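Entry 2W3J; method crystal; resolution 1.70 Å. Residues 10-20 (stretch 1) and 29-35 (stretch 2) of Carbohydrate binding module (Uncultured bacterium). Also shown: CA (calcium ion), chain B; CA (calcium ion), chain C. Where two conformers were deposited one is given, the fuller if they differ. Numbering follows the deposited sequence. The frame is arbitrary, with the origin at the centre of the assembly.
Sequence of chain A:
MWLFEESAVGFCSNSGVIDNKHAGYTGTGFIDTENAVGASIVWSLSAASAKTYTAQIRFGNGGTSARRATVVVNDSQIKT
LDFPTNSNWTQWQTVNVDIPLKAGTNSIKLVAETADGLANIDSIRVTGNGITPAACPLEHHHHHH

Stretch 1, residues 10-20: GFCSNSGVIDN
Stretch 2, residues 29-35: GFIDTEN

The contact is a short antiparallel ladder in one chain, strand 17-19 against strand 30-32, the N-to-C directions at 132° and the axes approaching to 4.6 Å. Its register pairs V17 with D32, I18 with I31 and D19 with F30. Phi/psi stay extended throughout, from -134/168 at V17 to -148/171 at D19 and from -156/169 at F30 to -118/100 at D32.

The two outer pairs carry the hydrogen bonds and satisfy the backbone polar groups in reciprocal fashion. V17 N donates to D32 O at 2.9 Å and D32 N to V17 O at 2.8 Å, both nearly linear; D19 N donates to F30 O at 2.9 Å, and F30 N returns to D19 O at 2.9 Å with a more bent angle of 146°. Between them, I18 and I31 form the non-hydrogen-bonded pair, CA atoms 4.6 Å apart, and I18 CA makes a CA-H...O contact of 3.4 Å to F30 O.

I18 (m, t) and I31 (m, m) share one face, where I31 CD1 lies 3.5 Å from I18 CG1 and 3.6 Å from CZ of F11, whose chi1 is t. V17 (m), D19 (t), F30 (p) and D32 (t) take the other. There the F30 ring lies with one face under D19 O, and the two aspartates put like charges together, D19 OD2 4.6 Å from D32 OD2. Water 1 answers both, donating to D19 OD2 at 2.5 Å and to D32 OD2 at 3.2 Å. D19 OD1 accepts from N20 N at 2.5 Å, while D32 OD1 binds the chain B calcium at 2.4 Å, so each carboxylate oxygen has a partner.

That calcium also takes T33 O at 2.5 Å and four waters. Water 2 among them accepts from T33 N at 3.0 Å, and water 4 donates to N35 OD1 at 2.7 Å. G29 O serves the chain C calcium at 2.4 Å, with the remaining ligands elsewhere in the structure.

Glycines sit at both ends of the ladder. At G16 (77/-140) an ideal CB would lie 2.3 Å from D32 O; at G29 (163/-146) it would lie 2.3 Å from D19 O and also jam against the preceding carbonyl. Beyond G16, N14 ND2 donates to S15 O at 3.0 Å. E34 OE2 comes within 3.2 Å of G16 N, but the angle is too poor for a hydrogen bond, and E34 N is buried without a partner.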

ATOM      1  N   GLY A  10     -12.356  -0.872   2.565  1.00 18.79           N
ATOM      2  CA  GLY A  10     -11.330  -1.481   1.722  1.00 18.00           C
ATOM      3  C   GLY A  10     -10.003  -1.523   2.490  1.00 18.95           C
ATOM      4  O   GLY A  10      -9.093  -2.255   2.113  1.00 18.14           O
ATOM      5  N   PHE A  11      -9.903  -0.737   3.556  1.00 17.78           N
ATOM      6  CA  PHE A  11      -8.689  -0.731   4.391  1.00 19.25           C
ATOM      7  C   PHE A  11      -8.898  -1.622   5.596  1.00 19.88           C
ATOM      8  O   PHE A  11      -9.835  -1.412   6.345  1.00 21.10           O
ATOM      9  CB  PHE A  11      -8.351   0.688   4.851  1.00 18.73           C
ATOM     10  CG  PHE A  11      -7.097   0.754   5.680  1.00 20.49           C
ATOM     11  CD1 PHE A  11      -5.858   0.856   5.054  1.00 22.71           C
ATOM     12  CD2 PHE A  11      -7.160   0.702   7.065  1.00 23.93           C
ATOM     13  CE1 PHE A  11      -4.679   0.905   5.796  1.00 22.95           C
ATOM     14  CE2 PHE A  11      -5.960   0.750   7.821  1.00 24.67           C
ATOM     15  CZ  PHE A  11      -4.733   0.842   7.156  1.00 23.36           C
ATOM     16  N   CYS A  12      -8.032  -2.616   5.794  1.00 19.41           N
ATOM     17  CA  CYS A  12      -8.262  -3.615   6.842  1.00 20.10           C
ATOM     18  C   CYS A  12      -7.463  -3.390   8.106  1.00 19.84           C
ATOM     19  O   CYS A  12      -8.025  -3.383   9.200  1.00 20.77           O
ATOM     20  CB  CYS A  12      -7.951  -5.022   6.329  1.00 20.66           C
ATOM     21  SG  CYS A  12      -8.936  -5.425   4.852  1.00 25.90           S
ATOM     22  N   SER A  13      -6.158  -3.265   7.970  1.00 18.85           N
ATOM     23  CA  SER A  13      -5.305  -3.221   9.165  1.00 18.25           C
ATOM     24  C   SER A  13      -3.956  -2.645   8.800  1.00 18.06           C
ATOM     25  O   SER A  13      -3.557  -2.615   7.637  1.00 16.28           O
ATOM     26  CB  SER A  13      -5.130  -4.640   9.790  1.00 17.80           C
ATOM     27  OG  SER A  13      -4.422  -5.496   8.915  1.00 21.42           O
ATOM     28  N   ASN A  14      -3.239  -2.191   9.825  1.00 16.97           N
ATOM     29  CA  ASN A  14      -1.880  -1.710   9.639  1.00 16.67           C
ATOM     30  C   ASN A  14      -1.102  -1.885  10.926  1.00 16.82           C
ATOM     31  O   ASN A  14      -1.658  -1.732  12.035  1.00 16.45           O
ATOM     32  CB  ASN A  14      -1.830  -0.201   9.294  1.00 16.31           C
ATOM     33  CG  ASN A  14      -2.485   0.680  10.359  1.00 18.16           C
ATOM     34  OD1 ASN A  14      -3.703   0.739  10.446  1.00 18.90           O
ATOM     35  ND2 ASN A  14      -1.672   1.410  11.150  1.00 17.70           N
ATOM     36  N   SER A  15       0.169  -2.174  10.755  1.00 16.62           N
ATOM     37  CA  SER A  15       1.116  -2.026  11.850  0.50 17.42           C
ATOM     38  C   SER A  15       1.308  -0.550  12.161  1.00 17.56           C
ATOM     39  O   SER A  15       1.080   0.326  11.317  1.00 17.85           O
ATOM     40  CB  SER A  15       2.449  -2.652  11.442  0.50 17.40           C
ATOM     41  OG  SER A  15       2.252  -4.029  11.224  0.50 18.11           O
ATOM     42  N   GLY A  16       1.728  -0.251  13.383  1.00 17.64           N
ATOM     43  CA  GLY A  16       2.059   1.154  13.660  1.00 16.86           C
ATOM     44  C   GLY A  16       0.827   2.018  13.857  1.00 17.07           C
ATOM     45  O   GLY A  16      -0.133   1.606  14.509  1.00 17.55           O
ATOM     46  N   VAL A  17       0.867   3.240  13.328  1.00 16.33           N
ATOM     47  CA  VAL A  17      -0.177   4.220  13.596  1.00 15.90           C
ATOM     48  C   VAL A  17      -0.601   4.898  12.299  1.00 14.94           C
ATOM     49  O   VAL A  17       0.071   4.779  11.246  1.00 14.98           O
ATOM     50  CB  VAL A  17       0.329   5.326  14.579  1.00 16.38           C
ATOM     51  CG1 VAL A  17       0.839   4.691  15.875  1.00 19.13           C
ATOM     52  CG2 VAL A  17       1.402   6.173  13.940  1.00 16.24           C
ATOM     53  N   ILE A  18      -1.704   5.633  12.372  1.00 13.93           N
ATOM     54  CA  ILE A  18      -2.084   6.506  11.290  1.00 13.84           C
ATOM     55  C   ILE A  18      -1.626   7.894  11.746  1.00 13.68           C
ATOM     56  O   ILE A  18      -1.743   8.239  12.937  1.00 13.64           O
ATOM     57  CB  ILE A  18      -3.604   6.451  11.083  1.00 14.84           C
ATOM     58  CG1 ILE A  18      -4.008   5.020  10.630  1.00 17.42           C
ATOM     59  CG2 ILE A  18      -4.107   7.546  10.126  1.00 15.73           C
ATOM     60  CD1 ILE A  18      -5.473   4.779  10.660  1.00 21.30           C
ATOM     61  N   ASP A  19      -1.116   8.682  10.810  1.00 13.05           N
ATOM     62  CA  ASP A  19      -0.592  10.004  11.179  1.00 13.93           C
ATOM     63  C   ASP A  19      -0.787  10.989  10.052  1.00 14.54           C
ATOM     64  O   ASP A  19      -1.194  10.621   8.954  1.00 13.23           O
ATOM     65  CB  ASP A  19       0.871   9.922  11.577  1.00 14.98           C
ATOM     66  CG  ASP A  19       1.305  11.109  12.485  1.00 15.50           C
ATOM     67  OD1 ASP A  19       0.588  12.145  12.586  1.00 20.01           O
ATOM     68  OD2 ASP A  19       2.383  10.996  13.047  1.00 21.59           O
ATOM     69  N   ASN A  20      -0.532  12.273  10.320  1.00 14.58           N
ATOM     70  CA  ASN A  20      -0.718  13.281   9.302  1.00 14.46           C
ATOM     71  C   ASN A  20       0.425  14.316   9.378  1.00 15.78           C
ATOM     72  O   ASN A  20       0.291  15.424   8.806  1.00 16.89           O
ATOM     73  CB  ASN A  20      -2.070  13.997   9.442  1.00 15.06           C
ATOM     74  CG  ASN A  20      -2.266  14.595  10.829  1.00 16.06           C
ATOM     75  OD1 ASN A  20      -1.298  14.708  11.593  1.00 18.56           O
ATOM     76  ND2 ASN A  20      -3.515  14.942  11.188  1.00 15.83           N
ATOM     77  N   GLY A  29      -4.667  11.147   6.114  1.00 15.36           N
ATOM     78  CA  GLY A  29      -3.311  10.952   6.632  1.00 13.82           C
ATOM     79  C   GLY A  29      -2.644   9.815   5.914  1.00 14.02           C
ATOM     80  O   GLY A  29      -2.903   9.599   4.741  1.00 14.46           O
ATOM     81  N   PHE A  30      -1.803   9.083   6.621  1.00 13.62           N
ATOM     82  CA  PHE A  30      -1.066   7.995   5.985  1.00 13.39           C
ATOM     83  C   PHE A  30      -0.703   7.021   7.077  1.00 13.31           C
ATOM     84  O   PHE A  30      -0.871   7.324   8.273  1.00 13.38           O
ATOM     85  CB  PHE A  30       0.230   8.529   5.343  1.00 13.19           C
ATOM     86  CG  PHE A  30       1.053   9.410   6.253  1.00 13.65           C
ATOM     87  CD1 PHE A  30       1.987   8.861   7.136  1.00 12.46           C
ATOM     88  CD2 PHE A  30       0.898  10.796   6.217  1.00 13.73           C
ATOM     89  CE1 PHE A  30       2.761   9.666   7.994  1.00 13.75           C
ATOM     90  CE2 PHE A  30       1.707  11.608   7.059  1.00 12.77           C
ATOM     91  CZ  PHE A  30       2.623  11.033   7.938  1.00 13.35           C
ATOM     92  N   ILE A  31      -0.221   5.842   6.672  1.00 13.03           N
ATOM     93  CA  ILE A  31       0.237   4.840   7.632  1.00 13.08           C
ATOM     94  C   ILE A  31       1.720   5.042   7.976  1.00 13.99           C
ATOM     95  O   ILE A  31       2.550   5.151   7.104  1.00 13.78           O
ATOM     96  CB  ILE A  31       0.054   3.420   7.078  1.00 13.44           C
ATOM     97  CG1 ILE A  31      -1.433   3.155   6.759  1.00 16.88           C
ATOM     98  CG2 ILE A  31       0.613   2.379   8.057  1.00 12.84           C
ATOM     99  CD1 ILE A  31      -2.412   3.489   7.878  1.00 19.61           C
ATOM    100  N   ASP A  32       2.021   5.096   9.262  1.00 13.21           N
ATOM    101  CA  ASP A  32       3.416   5.191   9.714  1.00 14.67           C
ATOM    102  C   ASP A  32       3.672   3.940  10.538  1.00 14.46           C
ATOM    103  O   ASP A  32       3.221   3.825  11.680  1.00 14.85           O
ATOM    104  CB  ASP A  32       3.576   6.475  10.551  1.00 14.35           C
ATOM    105  CG  ASP A  32       4.997   6.762  10.956  1.00 19.10           C
ATOM    106  OD1 ASP A  32       5.817   5.834  11.013  1.00 16.78           O
ATOM    107  OD2 ASP A  32       5.286   7.946  11.263  1.00 24.61           O
ATOM    108  N   THR A  33       4.316   2.940   9.936  1.00 15.17           N
ATOM    109  CA  THR A  33       4.472   1.682  10.657  1.00 15.42           C
ATOM    110  C   THR A  33       5.575   1.796  11.694  1.00 17.01           C
ATOM    111  O   THR A  33       6.434   2.686  11.603  1.00 16.32           O
ATOM    112  CB  THR A  33       4.926   0.541   9.706  1.00 16.01           C
ATOM    113  OG1 THR A  33       6.090   0.969   9.005  1.00 14.99           O
ATOM    114  CG2 THR A  33       3.859   0.231   8.668  1.00 16.31           C
ATOM    115  N   GLU A  34       5.572   0.863  12.648  1.00 18.68           N
ATOM    116  CA  GLU A  34       6.753   0.739  13.483  0.50 19.87           C
ATOM    117  C   GLU A  34       7.956   0.277  12.644  1.00 20.42           C
ATOM    118  O   GLU A  34       7.829  -0.183  11.486  1.00 19.68           O
ATOM    119  CB  GLU A  34       6.490  -0.193  14.669  0.50 20.42           C
ATOM    120  CG  GLU A  34       6.687  -1.659  14.358  0.50 21.45           C
ATOM    121  CD  GLU A  34       5.616  -2.240  13.428  0.50 24.50           C
ATOM    122  OE1 GLU A  34       5.685  -3.471  13.156  0.50 25.01           O
ATOM    123  OE2 GLU A  34       4.707  -1.485  12.977  0.50 23.30           O
ATOM    124  N   ASN A  35       9.147   0.454  13.207  1.00 21.12           N
ATOM    125  CA  ASN A  35      10.352   0.078  12.496  1.00 22.19           C
ATOM    126  C   ASN A  35      10.646  -1.394  12.792  1.00 22.30           C
ATOM    127  O   ASN A  35      11.381  -1.735  13.740  1.00 22.31           O
ATOM    128  CB  ASN A  35      11.535   0.950  12.929  1.00 22.32           C
ATOM    129  CG  ASN A  35      11.322   2.402  12.624  1.00 26.08           C
ATOM    130  OD1 ASN A  35      10.596   2.757  11.692  1.00 24.26           O
ATOM    131  ND2 ASN A  35      11.942   3.266  13.420  1.00 27.07           N
TER
HETATM  132 CA    CA B1138       7.405   4.366  10.096  1.00 29.47          CA
HETATM  133 CA    CA C1139      -3.867   8.871   2.687  1.00 22.79          CA
HETATM  134  O   HOH W   1       3.779   9.068  13.865  1.00 51.19           O
HETATM  135  O   HOH W   2       6.250   4.124   7.981  1.00 14.07           O
HETATM  136  O   HOH W   3       8.603   2.423   9.309  1.00 18.44           O
HETATM  137  O   HOH W   4       8.977   4.882  11.776  1.00 18.93           O
HETATM  138  O   HOH W   5       8.193   6.460   8.893  1.00 20.56           O